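Local structure of ATP-dependent RNA helicase HrpB (Escherichia coli, 6EUD) at residues 85-89 and 103-107; 365-369 and 401-407; 436-441 and 472-476; 444-450 and 468-472. The protein hydrolyses ATP to ADP and phosphate as a bacterial DExH-box RNA helicase that binds single-stranded RNA. All coordinates share one frame; numbering follows the deposited sequence.

Contact 1 of 4, residues 85-89 and 103-107; sequences YRMRA and TEGVL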
loop_
_atom_site.group_PDB
_atom_site.type_symbol
_atom_site.label_atom_id
_atom_site.label_comp_id
_atom_site.label_asym_id
_atom_site.label_seq_id
_atom_site.Cartn_x
_atom_site.Cartn_y
_atom_site.Cartn_z
ATOM N N TYR A 85 -22.200 -17.690 -17.551
ATOM C CA TYR A 85 -21.265 -16.670 -17.102
ATOM C C TYR A 85 -21.997 -15.624 -16.243
ATOM O O TYR A 85 -23.218 -15.471 -16.354
ATOM C CB TYR A 85 -20.557 -16.006 -18.304
ATOM C CG TYR A 85 -21.460 -15.205 -19.226
ATOM C CD1 TYR A 85 -21.816 -13.894 -18.922
ATOM C CD2 TYR A 85 -21.949 -15.754 -20.402
ATOM C CE1 TYR A 85 -22.642 -13.161 -19.752
ATOM C CE2 TYR A 85 -22.775 -15.024 -21.244
ATOM C CZ TYR A 85 -23.119 -13.728 -20.914
ATOM O OH TYR A 85 -23.944 -12.991 -21.737
ATOM N N ARG A 86 -21.249 -14.929 -15.384
ATOM C CA ARG A 86 -21.773 -13.807 -14.597
ATOM C C ARG A 86 -20.776 -12.645 -14.600
ATOM O O ARG A 86 -19.568 -12.859 -14.481
ATOM C CB ARG A 86 -22.055 -14.230 -13.154
ATOM C CG ARG A 86 -23.130 -15.268 -12.998
ATOM C CD ARG A 86 -23.274 -15.667 -11.547
ATOM N NE ARG A 86 -24.146 -16.824 -11.412
ATOM C CZ ARG A 86 -25.464 -16.745 -11.295
ATOM N NH1 ARG A 86 -26.047 -15.557 -11.294
ATOM N NH2 ARG A 86 -26.194 -17.847 -11.188
ATOM N N MET A 87 -21.278 -11.418 -14.722
ATOM C CA MET A 87 -20.416 -10.237 -14.711
ATOM C C MET A 87 -20.945 -9.173 -13.742
ATOM O O MET A 87 -21.947 -9.392 -13.055
ATOM C CB MET A 87 -20.287 -9.661 -16.124
ATOM C CG MET A 87 -19.433 -10.494 -17.075
ATOM S SD MET A 87 -20.217 -10.858 -18.664
ATOM C CE MET A 87 -20.742 -9.227 -19.184
ATOM N N ARG A 88 -20.277 -8.022 -13.691
ATOM C CA ARG A 88 -20.680 -6.944 -12.787
ATOM C C ARG A 88 -22.033 -6.328 -13.155
ATOM O O ARG A 88 -22.734 -5.799 -12.292
ATOM C CB ARG A 88 -19.612 -5.845 -12.747
ATOM C CG ARG A 88 -19.872 -4.777 -11.688
ATOM C CD ARG A 88 -18.635 -3.947 -11.393
ATOM N NE ARG A 88 -18.536 -2.779 -12.261
ATOM C CZ ARG A 88 -17.596 -1.843 -12.151
ATOM N NH1 ARG A 88 -16.669 -1.939 -11.205
ATOM N NH2 ARG A 88 -17.584 -0.811 -12.990
ATOM N N ALA A 89 -22.402 -6.390 -14.429
ATOM C CA ALA A 89 -23.655 -5.791 -14.870
ATOM C C ALA A 89 -24.382 -6.672 -15.865
ATOM O O ALA A 89 -25.113 -6.163 -16.706
ATOM C CB ALA A 89 -23.410 -4.412 -15.478
ATOM N N THR A 103 -16.557 -13.204 -13.259
ATOM C CA THR A 103 -15.509 -12.184 -13.222
ATOM C C THR A 103 -15.981 -10.893 -12.564
ATOM O O THR A 103 -17.133 -10.783 -12.161
ATOM C CB THR A 103 -15.023 -11.814 -14.611
ATOM O OG1 THR A 103 -13.986 -10.829 -14.498
ATOM C CG2 THR A 103 -16.176 -11.226 -15.413
ATOM N N GLU A 104 -15.084 -9.912 -12.483
ATOM C CA GLU A 104 -15.393 -8.592 -11.929
ATOM C C GLU A 104 -15.974 -8.619 -10.508
ATOM O O GLU A 104 -16.960 -7.926 -10.224
ATOM C CB GLU A 104 -16.363 -7.852 -12.850
ATOM C CG GLU A 104 -15.760 -7.487 -14.184
ATOM C CD GLU A 104 -16.748 -6.815 -15.110
ATOM O OE1 GLU A 104 -16.329 -5.871 -15.805
ATOM O OE2 GLU A 104 -17.932 -7.224 -15.147
ATOM N N GLY A 105 -15.363 -9.412 -9.629
ATOM C CA GLY A 105 -15.760 -9.472 -8.231
ATOM C C GLY A 105 -16.975 -10.335 -7.950
ATOM O O GLY A 105 -17.398 -10.434 -6.796
ATOM N N VAL A 106 -17.539 -10.955 -8.988
ATOM C CA VAL A 106 -18.737 -11.779 -8.820
ATOM C C VAL A 106 -18.481 -12.956 -7.865
ATOM O O VAL A 106 -19.302 -13.251 -6.997
ATOM C CB VAL A 106 -19.257 -12.311 -10.178
ATOM C CG1 VAL A 106 -20.222 -13.473 -9.978
ATOM C CG2 VAL A 106 -19.917 -11.193 -10.980
ATOM N N LEU A 107 -17.336 -13.613 -8.009
ATOM C CA LEU A 107 -17.016 -14.726 -7.125
ATOM C C LEU A 107 -17.017 -14.280 -5.666
ATOM O O LEU A 107 -17.514 -14.986 -4.779
ATOM C CB LEU A 107 -15.673 -15.333 -7.496
ATOM C CG LEU A 107 -15.203 -16.494 -6.620
ATOM C CD1 LEU A 107 -16.310 -17.522 -6.448
ATOM C CD2 LEU A 107 -13.956 -17.158 -7.216
#
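E104 extends from its turn to the backbone of R88: R88 N donates to E104 OE2 at 2.9 Å with an N-H...O angle of 165°. The donor comes in on the anti side of that oxygen, 23° out of the carboxylate plane. The E104 chain is extended beyond CG, and OE2, the same oxygen that accepts from R88 N, also lies against M87 CB at 3.5 Å. The other oxygen, OE1, is engaged by R61 in a salt bridge, which should hold the carboxylate against rotation.

On the apolar side V106 divides its two methyls. V106 CG1, anti to the backbone N (chi1 163°), packs on R86 CB at 3.7 Å, the two side chains crossing at about a right angle; V106 CG2 faces M87 O at 3.4 Å. T103 CG2 lies against M87 CG at 3.7 Å. A weak bond from T103 N to R86 O, 3.3 Å, adds a backbone link.

A type I' turn, T103 to V106, presents these groups, and G105 occupies the N-cap position of helix 106-113. The sequence TEGVL is consistent with motif Ib of DEAH/RHA helicases. Strand 83-87 runs between strands 90-92 and 99-102 of the first RecA-like sheet, with R86 bridged to E100, while helix 61-74 touches both M87 and T103.

Contact 2 of 4, residues 365-369 and 401-407; sequences MELLQ and ALEGERL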
loop_
_atom_site.group_PDB
_atom_site.type_symbol
_atom_site.label_atom_id
_atom_site.label_comp_id
_atom_site.label_asym_id
_atom_site.label_seq_id
_atom_site.Cartn_x
_atom_site.Cartn_y
_atom_site.Cartn_z
ATOM N N MET A 365 -13.137 -3.898 3.648
ATOM C CA MET A 365 -14.582 -3.962 3.739
ATOM C C MET A 365 -15.051 -5.404 3.532
ATOM O O MET A 365 -15.910 -5.865 4.254
ATOM C CB MET A 365 -15.207 -3.007 2.716
ATOM C CG MET A 365 -16.717 -2.940 2.699
ATOM S SD MET A 365 -17.385 -2.114 4.131
ATOM C CE MET A 365 -16.713 -0.497 3.907
ATOM N N GLU A 366 -14.454 -6.126 2.582
ATOM C CA GLU A 366 -14.792 -7.541 2.361
ATOM C C GLU A 366 -14.453 -8.446 3.539
ATOM O O GLU A 366 -15.275 -9.279 3.948
ATOM C CB GLU A 366 -14.085 -8.092 1.122
ATOM C CG GLU A 366 -14.466 -7.426 -0.185
ATOM C CD GLU A 366 -15.884 -7.747 -0.656
ATOM O OE1 GLU A 366 -16.675 -8.380 0.086
ATOM O OE2 GLU A 366 -16.198 -7.358 -1.796
ATOM N N LEU A 367 -13.233 -8.313 4.058
ATOM C CA LEU A 367 -12.786 -9.115 5.198
ATOM C C LEU A 367 -13.647 -8.865 6.443
ATOM O O LEU A 367 -13.984 -9.806 7.153
ATOM C CB LEU A 367 -11.312 -8.828 5.509
ATOM C CG LEU A 367 -10.322 -9.152 4.383
ATOM C CD1 LEU A 367 -8.900 -8.809 4.792
ATOM C CD2 LEU A 367 -10.434 -10.621 3.970
ATOM N N LEU A 368 -14.011 -7.603 6.701
ATOM C CA LEU A 368 -14.878 -7.276 7.842
ATOM C C LEU A 368 -16.252 -7.931 7.709
ATOM O O LEU A 368 -16.731 -8.580 8.646
ATOM C CB LEU A 368 -15.030 -5.758 7.993
ATOM C CG LEU A 368 -13.800 -4.994 8.500
ATOM C CD1 LEU A 368 -13.975 -3.510 8.247
ATOM C CD2 LEU A 368 -13.550 -5.262 9.980
ATOM N N GLN A 369 -16.871 -7.771 6.540
ATOM C CA GLN A 369 -18.134 -8.439 6.209
ATOM C C GLN A 369 -17.975 -9.965 6.272
ATOM O O GLN A 369 -18.897 -10.679 6.639
ATOM C CB GLN A 369 -18.617 -8.017 4.812
ATOM C CG GLN A 369 -19.970 -8.584 4.396
ATOM C CD GLN A 369 -20.259 -8.369 2.919
ATOM O OE1 GLN A 369 -19.365 -8.031 2.141
ATOM N NE2 GLN A 369 -21.510 -8.559 2.526
ATOM N N ALA A 401 -17.887 3.863 8.355
ATOM C CA ALA A 401 -18.168 2.443 8.178
ATOM C C ALA A 401 -17.759 1.595 9.396
ATOM O O ALA A 401 -18.176 0.433 9.530
ATOM C CB ALA A 401 -17.457 1.931 6.914
ATOM N N LEU A 402 -16.944 2.167 10.278
ATOM C CA LEU A 402 -16.360 1.386 11.359
ATOM C C LEU A 402 -16.945 1.746 12.705
ATOM O O LEU A 402 -17.178 2.913 12.992
ATOM C CB LEU A 402 -14.847 1.580 11.412
ATOM C CG LEU A 402 -13.973 1.059 10.276
ATOM C CD1 LEU A 402 -12.522 1.332 10.629
ATOM C CD2 LEU A 402 -14.205 -0.420 10.041
ATOM N N GLU A 403 -17.174 0.730 13.523
ATOM C CA GLU A 403 -17.536 0.913 14.922
ATOM C C GLU A 403 -16.515 0.137 15.751
ATOM O O GLU A 403 -16.618 -1.085 15.917
ATOM C CB GLU A 403 -18.962 0.428 15.185
ATOM C CG GLU A 403 -19.454 0.581 16.607
ATOM C CD GLU A 403 -20.817 -0.068 16.823
ATOM O OE1 GLU A 403 -21.268 -0.134 17.988
ATOM O OE2 GLU A 403 -21.440 -0.517 15.836
ATOM N N GLY A 404 -15.500 0.843 16.236
ATOM C CA GLY A 404 -14.398 0.185 16.907
ATOM C C GLY A 404 -13.547 -0.573 15.907
ATOM O O GLY A 404 -12.852 0.036 15.092
ATOM N N GLU A 405 -13.604 -1.901 15.959
ATOM C CA GLU A 405 -12.836 -2.741 15.044
ATOM C C GLU A 405 -13.767 -3.509 14.111
ATOM O O GLU A 405 -13.329 -4.321 13.299
ATOM C CB GLU A 405 -11.949 -3.716 15.822
ATOM C CG GLU A 405 -10.888 -3.052 16.694
ATOM C CD GLU A 405 -9.782 -2.400 15.886
ATOM O OE1 GLU A 405 -8.786 -3.089 15.590
ATOM O OE2 GLU A 405 -9.902 -1.200 15.552
ATOM N N ARG A 406 -15.061 -3.252 14.247
ATOM C CA ARG A 406 -16.054 -3.915 13.429
ATOM C C ARG A 406 -16.748 -2.914 12.518
ATOM O O ARG A 406 -16.488 -1.705 12.575
ATOM C CB ARG A 406 -17.084 -4.632 14.306
ATOM C CG ARG A 406 -16.507 -5.766 15.142
ATOM C CD ARG A 406 -17.447 -6.198 16.272
ATOM N NE ARG A 406 -18.642 -6.910 15.811
ATOM C CZ ARG A 406 -19.823 -6.336 15.591
ATOM N NH1 ARG A 406 -19.979 -5.028 15.757
ATOM N NH2 ARG A 406 -20.849 -7.072 15.183
ATOM N N LEU A 407 -17.633 -3.427 11.673
ATOM C CA LEU A 407 -18.439 -2.585 10.813
ATOM C C LEU A 407 -19.508 -1.903 11.628
ATOM O O LEU A 407 -20.141 -2.529 12.478
ATOM C CB LEU A 407 -19.084 -3.405 9.691
ATOM C CG LEU A 407 -18.254 -3.779 8.463
ATOM C CD1 LEU A 407 -19.118 -4.595 7.512
ATOM C CD2 LEU A 407 -17.686 -2.533 7.777
#
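L368 and L407 meet at the middle of this contact, L368 CB standing 3.8 Å from L407 CG, and these two residues account for more than half of the buried surface. L407 CD2 also turns to the helix's previous turn, where it meets M365 SD at 3.7 Å with the side chains at about a right angle. L407 CD1 goes the other way, to the backbone of Q369. L368 spreads its own methyls: CD1 touches L402 CD2 at 3.6 Å, and CD2 points at E405 O, 3.5 Å away. M365, bent at chi2 and chi3, carries CE round to A401 CB at 3.9 Å. With an alanine in place of L407, M365 SD and L368 CB would probably face a gap between helix and strand.

The next shell fixes the hairpin. E403 and R406 form a hydrogen-bonded pair, E403 N to R406 O being 2.7 Å, across a type II' turn in which G404 takes the positive phi (72°). A401 bonds S408 through the backbone, and the E405 carboxylate is held by K393. Helix 386-398 lies under M365 and L402, while helix 409-417 touches M365, Q369, A401 and L407.

Helices 361-370, 386-398 and 409-417 gathered around a small two-stranded hairpin are consistent with the winged-helix domain that follows the second RecA-like domain in DEAH/RHA helicases.

Contact 3 of 4, residues 436-441 and 472-476; sequences AATAAK and SQQLL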
loop_
_atom_site.group_PDB
_atom_site.type_symbol
_atom_site.label_atom_id
_atom_site.label_comp_id
_atom_site.label_asym_id
_atom_site.label_seq_id
_atom_site.Cartn_x
_atom_site.Cartn_y
_atom_site.Cartn_z
ATOM N N ALA A 436 -31.120 9.140 -2.976
ATOM C CA ALA A 436 -30.653 7.821 -3.387
ATOM C C ALA A 436 -30.399 7.769 -4.902
ATOM O O ALA A 436 -29.296 7.388 -5.328
ATOM C CB ALA A 436 -31.637 6.751 -2.973
ATOM N N ALA A 437 -31.407 8.143 -5.700
ATOM C CA ALA A 437 -31.287 8.117 -7.159
ATOM C C ALA A 437 -30.135 9.023 -7.630
ATOM O O ALA A 437 -29.420 8.699 -8.578
ATOM C CB ALA A 437 -32.594 8.540 -7.813
ATOM N N THR A 438 -29.956 10.153 -6.955
ATOM C CA THR A 438 -28.848 11.045 -7.270
ATOM C C THR A 438 -27.503 10.349 -7.009
ATOM O O THR A 438 -26.613 10.351 -7.868
ATOM C CB THR A 438 -28.933 12.354 -6.455
ATOM O OG1 THR A 438 -30.214 12.974 -6.669
ATOM C CG2 THR A 438 -27.826 13.308 -6.870
ATOM N N ALA A 439 -27.366 9.757 -5.827
ATOM C CA ALA A 439 -26.158 9.022 -5.470
ATOM C C ALA A 439 -25.850 7.886 -6.459
ATOM O O ALA A 439 -24.693 7.654 -6.793
ATOM C CB ALA A 439 -26.270 8.462 -4.029
ATOM N N ALA A 440 -26.879 7.195 -6.942
ATOM C CA ALA A 440 -26.688 6.013 -7.786
ATOM C C ALA A 440 -26.125 6.398 -9.144
ATOM O O ALA A 440 -25.265 5.700 -9.707
ATOM C CB ALA A 440 -28.009 5.253 -7.957
ATOM N N LYS A 441 -26.630 7.502 -9.675
ATOM C CA LYS A 441 -26.148 8.017 -10.942
ATOM C C LYS A 441 -24.705 8.509 -10.812
ATOM O O LYS A 441 -23.847 8.179 -11.644
ATOM C CB LYS A 441 -27.046 9.149 -11.444
ATOM C CG LYS A 441 -26.511 9.789 -12.712
ATOM C CD LYS A 441 -27.592 10.021 -13.737
ATOM C CE LYS A 441 -26.947 10.267 -15.080
ATOM N NZ LYS A 441 -27.963 10.548 -16.122
ATOM N N SER A 472 -27.158 2.363 -12.409
ATOM C CA SER A 472 -27.913 3.052 -11.364
ATOM C C SER A 472 -29.057 2.203 -10.824
ATOM O O SER A 472 -29.218 2.080 -9.602
ATOM C CB SER A 472 -28.474 4.381 -11.879
ATOM O OG SER A 472 -27.422 5.247 -12.233
ATOM N N GLN A 473 -29.847 1.643 -11.740
ATOM C CA GLN A 473 -30.970 0.779 -11.386
ATOM C C GLN A 473 -30.488 -0.426 -10.567
ATOM O O GLN A 473 -31.125 -0.792 -9.570
ATOM C CB GLN A 473 -31.709 0.306 -12.643
ATOM C CG GLN A 473 -32.405 1.412 -13.427
ATOM C CD GLN A 473 -33.087 0.891 -14.686
ATOM O OE1 GLN A 473 -32.704 -0.148 -15.234
ATOM N NE2 GLN A 473 -34.106 1.609 -15.147
ATOM N N GLN A 474 -29.359 -1.018 -10.982
ATOM C CA GLN A 474 -28.752 -2.152 -10.263
ATOM C C GLN A 474 -28.324 -1.775 -8.828
ATOM O O GLN A 474 -28.575 -2.512 -7.861
ATOM C CB GLN A 474 -27.555 -2.706 -11.045
ATOM C CG GLN A 474 -26.933 -3.955 -10.415
ATOM C CD GLN A 474 -25.640 -4.390 -11.090
ATOM O OE1 GLN A 474 -24.953 -3.588 -11.721
ATOM N NE2 GLN A 474 -25.307 -5.672 -10.964
ATOM N N LEU A 475 -27.703 -0.613 -8.687
ATOM C CA LEU A 475 -27.282 -0.150 -7.375
ATOM C C LEU A 475 -28.482 0.158 -6.469
ATOM O O LEU A 475 -28.483 -0.177 -5.292
ATOM C CB LEU A 475 -26.384 1.073 -7.529
ATOM C CG LEU A 475 -24.959 0.788 -8.016
ATOM C CD1 LEU A 475 -24.191 2.088 -8.154
ATOM C CD2 LEU A 475 -24.206 -0.166 -7.080
ATOM N N LEU A 476 -29.526 0.758 -7.029
ATOM C CA LEU A 476 -30.722 1.058 -6.249
ATOM C C LEU A 476 -31.412 -0.217 -5.800
ATOM O O LEU A 476 -32.007 -0.262 -4.710
ATOM C CB LEU A 476 -31.682 1.936 -7.051
ATOM C CG LEU A 476 -31.168 3.377 -7.195
ATOM C CD1 LEU A 476 -32.002 4.195 -8.188
ATOM C CD2 LEU A 476 -31.086 4.072 -5.820
#
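A440 and S472 mark the nearest backbone approach, 4.8 Å between CA atoms, where the segments of helices 433-447 and 466-479 run obliquely antiparallel, at 126° between their directions with axes 8.8 Å apart. Small residues permit such closeness. A440 CB sits 3.8 Å from L476 CG and 4.0 Å from S472 CB, wedged between the two side chains one turn apart on the other helix.

L476 is the larger partner and lies across the face made by three alanines. Its CG is anti to the carbonyl carbon (chi1 -72°), which turns the isobutyl end onto the facing helix: CD2 meets A436 CB at 3.9 Å, and CD1 rests near A437 CA and A440 CB. L475 adds only a flank, its CD1 near A440 O.

S472 brings the polar element. Its hydroxyl donates to W468 O, one turn back in its own helix, and the same OG lies 3.3 Å from K441 CA and 3.4 Å from A440 O. That last approach is at most a weak hydrogen bond, so the seam is held mainly by apolar packing. Helix 421-429 covers A440 and L475 through L427.

The geometry shows an alanine face receiving a leucine and a serine, in a helical region following the probable winged-helix domain; it is consistent with the helix-bundle domain of DEAH/RHA helicases.

Contact 4 of 4, residues 444-450 and 468-472; sequences AILEEPP and WQQRS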
loop_
_atom_site.group_PDB
_atom_site.type_symbol
_atom_site.label_atom_id
_atom_site.label_comp_id
_atom_site.label_asym_id
_atom_site.label_seq_id
_atom_site.Cartn_x
_atom_site.Cartn_y
_atom_site.Cartn_z
ATOM N N ALA A 444 -22.501 5.522 -10.742
ATOM C CA ALA A 444 -22.325 4.829 -12.005
ATOM C C ALA A 444 -21.330 5.617 -12.872
ATOM O O ALA A 444 -20.478 5.039 -13.543
ATOM C CB ALA A 444 -23.664 4.639 -12.714
ATOM N N ILE A 445 -21.414 6.940 -12.813
ATOM C CA ILE A 445 -20.463 7.797 -13.506
ATOM C C ILE A 445 -19.019 7.604 -13.029
ATOM O O ILE A 445 -18.120 7.390 -13.842
ATOM C CB ILE A 445 -20.835 9.281 -13.342
ATOM C CG1 ILE A 445 -22.178 9.537 -14.012
ATOM C CG2 ILE A 445 -19.744 10.170 -13.954
ATOM C CD1 ILE A 445 -22.681 10.926 -13.819
ATOM N N LEU A 446 -18.787 7.695 -11.720
ATOM C CA LEU A 446 -17.422 7.554 -11.186
ATOM C C LEU A 446 -16.805 6.163 -11.447
ATOM O O LEU A 446 -15.590 6.038 -11.575
ATOM C CB LEU A 446 -17.417 7.891 -9.684
ATOM C CG LEU A 446 -17.739 9.371 -9.429
ATOM C CD1 LEU A 446 -17.860 9.727 -7.942
ATOM C CD2 LEU A 446 -16.687 10.254 -10.086
ATOM N N GLU A 447 -17.641 5.127 -11.551
ATOM C CA GLU A 447 -17.199 3.775 -11.937
ATOM C C GLU A 447 -16.807 3.644 -13.420
ATOM O O GLU A 447 -15.942 2.845 -13.777
ATOM C CB GLU A 447 -18.304 2.751 -11.637
ATOM C CG GLU A 447 -18.464 2.410 -10.186
ATOM C CD GLU A 447 -19.598 1.418 -9.906
ATOM O OE1 GLU A 447 -20.318 0.955 -10.841
ATOM O OE2 GLU A 447 -19.759 1.092 -8.712
ATOM N N GLU A 448 -17.500 4.386 -14.281
ATOM C CA GLU A 448 -17.261 4.352 -15.724
ATOM C C GLU A 448 -17.310 5.771 -16.250
ATOM O O GLU A 448 -18.304 6.174 -16.855
ATOM C CB GLU A 448 -18.288 3.474 -16.439
ATOM C CG GLU A 448 -17.672 2.605 -17.513
ATOM C CD GLU A 448 -16.771 1.527 -16.936
ATOM O OE1 GLU A 448 -17.214 0.822 -16.003
ATOM O OE2 GLU A 448 -15.614 1.402 -17.399
ATOM N N PRO A 449 -16.241 6.542 -15.984
ATOM C CA PRO A 449 -16.151 7.974 -16.308
ATOM C C PRO A 449 -16.343 8.235 -17.798
ATOM O O PRO A 449 -16.007 7.373 -18.604
ATOM C CB PRO A 449 -14.718 8.348 -15.870
ATOM C CG PRO A 449 -14.328 7.287 -14.879
ATOM C CD PRO A 449 -15.002 6.035 -15.359
ATOM N N PRO A 450 -16.860 9.419 -18.158
ATOM C CA PRO A 450 -16.948 9.828 -19.561
ATOM C C PRO A 450 -15.580 9.724 -20.219
ATOM O O PRO A 450 -14.554 9.822 -19.526
ATOM C CB PRO A 450 -17.387 11.293 -19.484
ATOM C CG PRO A 450 -17.905 11.486 -18.133
ATOM C CD PRO A 450 -17.190 10.524 -17.244
ATOM N N TRP A 468 -24.959 3.881 -17.853
ATOM C CA TRP A 468 -25.008 4.483 -16.527
ATOM C C TRP A 468 -26.361 4.269 -15.873
ATOM O O TRP A 468 -26.449 3.942 -14.688
ATOM C CB TRP A 468 -24.729 5.982 -16.603
ATOM C CG TRP A 468 -23.303 6.313 -16.794
ATOM C CD1 TRP A 468 -22.235 5.511 -16.546
ATOM C CD2 TRP A 468 -22.781 7.546 -17.293
ATOM N NE1 TRP A 468 -21.066 6.171 -16.851
ATOM C CE2 TRP A 468 -21.379 7.424 -17.312
ATOM C CE3 TRP A 468 -23.370 8.746 -17.714
ATOM C CZ2 TRP A 468 -20.545 8.466 -17.739
ATOM C CZ3 TRP A 468 -22.544 9.777 -18.138
ATOM C CH2 TRP A 468 -21.149 9.631 -18.150
ATOM N N GLN A 469 -27.419 4.500 -16.647
ATOM C CA GLN A 469 -28.770 4.256 -16.161
ATOM C C GLN A 469 -28.942 2.823 -15.685
ATOM O O GLN A 469 -29.465 2.600 -14.597
ATOM C CB GLN A 469 -29.802 4.608 -17.224
ATOM C CG GLN A 469 -31.189 4.709 -16.673
ATOM C CD GLN A 469 -32.061 5.681 -17.423
ATOM O OE1 GLN A 469 -32.059 6.851 -17.133
ATOM N NE2 GLN A 469 -32.770 5.208 -18.420
ATOM N N GLN A 470 -28.429 1.870 -16.454
ATOM C CA GLN A 470 -28.525 0.466 -16.092
ATOM C C GLN A 470 -27.842 0.209 -14.761
ATOM O O GLN A 470 -28.398 -0.448 -13.874
ATOM C CB GLN A 470 -27.912 -0.410 -17.179
ATOM C CG GLN A 470 -28.076 -1.883 -16.906
ATOM C CD GLN A 470 -27.468 -2.751 -17.991
ATOM O OE1 GLN A 470 -26.265 -2.688 -18.263
ATOM N NE2 GLN A 470 -28.307 -3.558 -18.633
ATOM N N ARG A 471 -26.640 0.751 -14.613
ATOM C CA ARG A 471 -25.880 0.548 -13.392
ATOM C C ARG A 471 -26.589 1.176 -12.199
ATOM O O ARG A 471 -26.625 0.586 -11.118
ATOM C CB ARG A 471 -24.480 1.117 -13.543
ATOM C CG ARG A 471 -23.646 0.999 -12.307
ATOM C CD ARG A 471 -23.492 -0.443 -11.853
ATOM N NE ARG A 471 -22.449 -0.515 -10.828
ATOM C CZ ARG A 471 -22.257 -1.551 -10.016
ATOM N NH1 ARG A 471 -23.063 -2.608 -10.070
ATOM N NH2 ARG A 471 -21.275 -1.514 -9.125
ATOM N N SER A 472 -27.158 2.363 -12.409
ATOM C CA SER A 472 -27.913 3.052 -11.364
ATOM C C SER A 472 -29.057 2.203 -10.824
ATOM O O SER A 472 -29.218 2.080 -9.602
ATOM C CB SER A 472 -28.474 4.381 -11.879
ATOM O OG SER A 472 -27.422 5.247 -12.233
#
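E447 OE1 is gripped by two nitrogens of R471, at 2.6 Å from NE and, more weakly, at 3.2 Å from NH2, while E447 OE2 takes the NH2 in a straight bond of 3.0 Å (169°). The guanidinium thus comes side-on, meeting the carboxylate along the edge that carries NE and NH2, and NE uses the syn lone pair of OE1. The planes stay 38° apart, so the pairing is bidentate but not flat. R471 reaches this place through a bend at chi2, and on the way its CG rests 3.7 Å from A444 CB.

W468 supplies the second anchor. W468 NE1 donates to E448 O at 2.8 Å, the oxygen lying in the ring plane although the donor is tilted from the carbonyl plane. I445 CG1 stands 3.8 Å from the centroid of the six-membered ring of W468, 9° off its normal, a CH-pi contact. P450 CG meets W468 CH2 at 3.7 Å at the ring edge, and A460 of helix 457-462 also touches the W468 side chain. Replacement by a leucine would be likely to leave E448 O without its indole donor and I445 without a flat surface.

E448 is the first residue to leave the helix, so the indole N-H clamps its carbonyl just where the chain turns into P449 and P450. The ion pair, whose guanidinium also bonds Q474 through NH1, probably keeps both E447 and R471 charged.

In the fold
From the N terminus, contact 1 closes the short loop 90-102, which carries two strands of the first RecA-like sheet. Contact 2 comes next in series and closes 370-400, joining helix 361-370 to the hairpin; it touches no other contact. Contacts 3 and 4 share helices 433-447 and 466-479 and meet at S472: the inner loop, 451-467, is bridged by contact 4 and lies within the 442-471 span closed by contact 3. Their centres are 9 Å apart. Contact 1 reaches this helical pair across the domains, R88 O lying 2.9 Å from Q474 NE2 in a probable hydrogen bond, with a long, weak ion pair from R88 to E448.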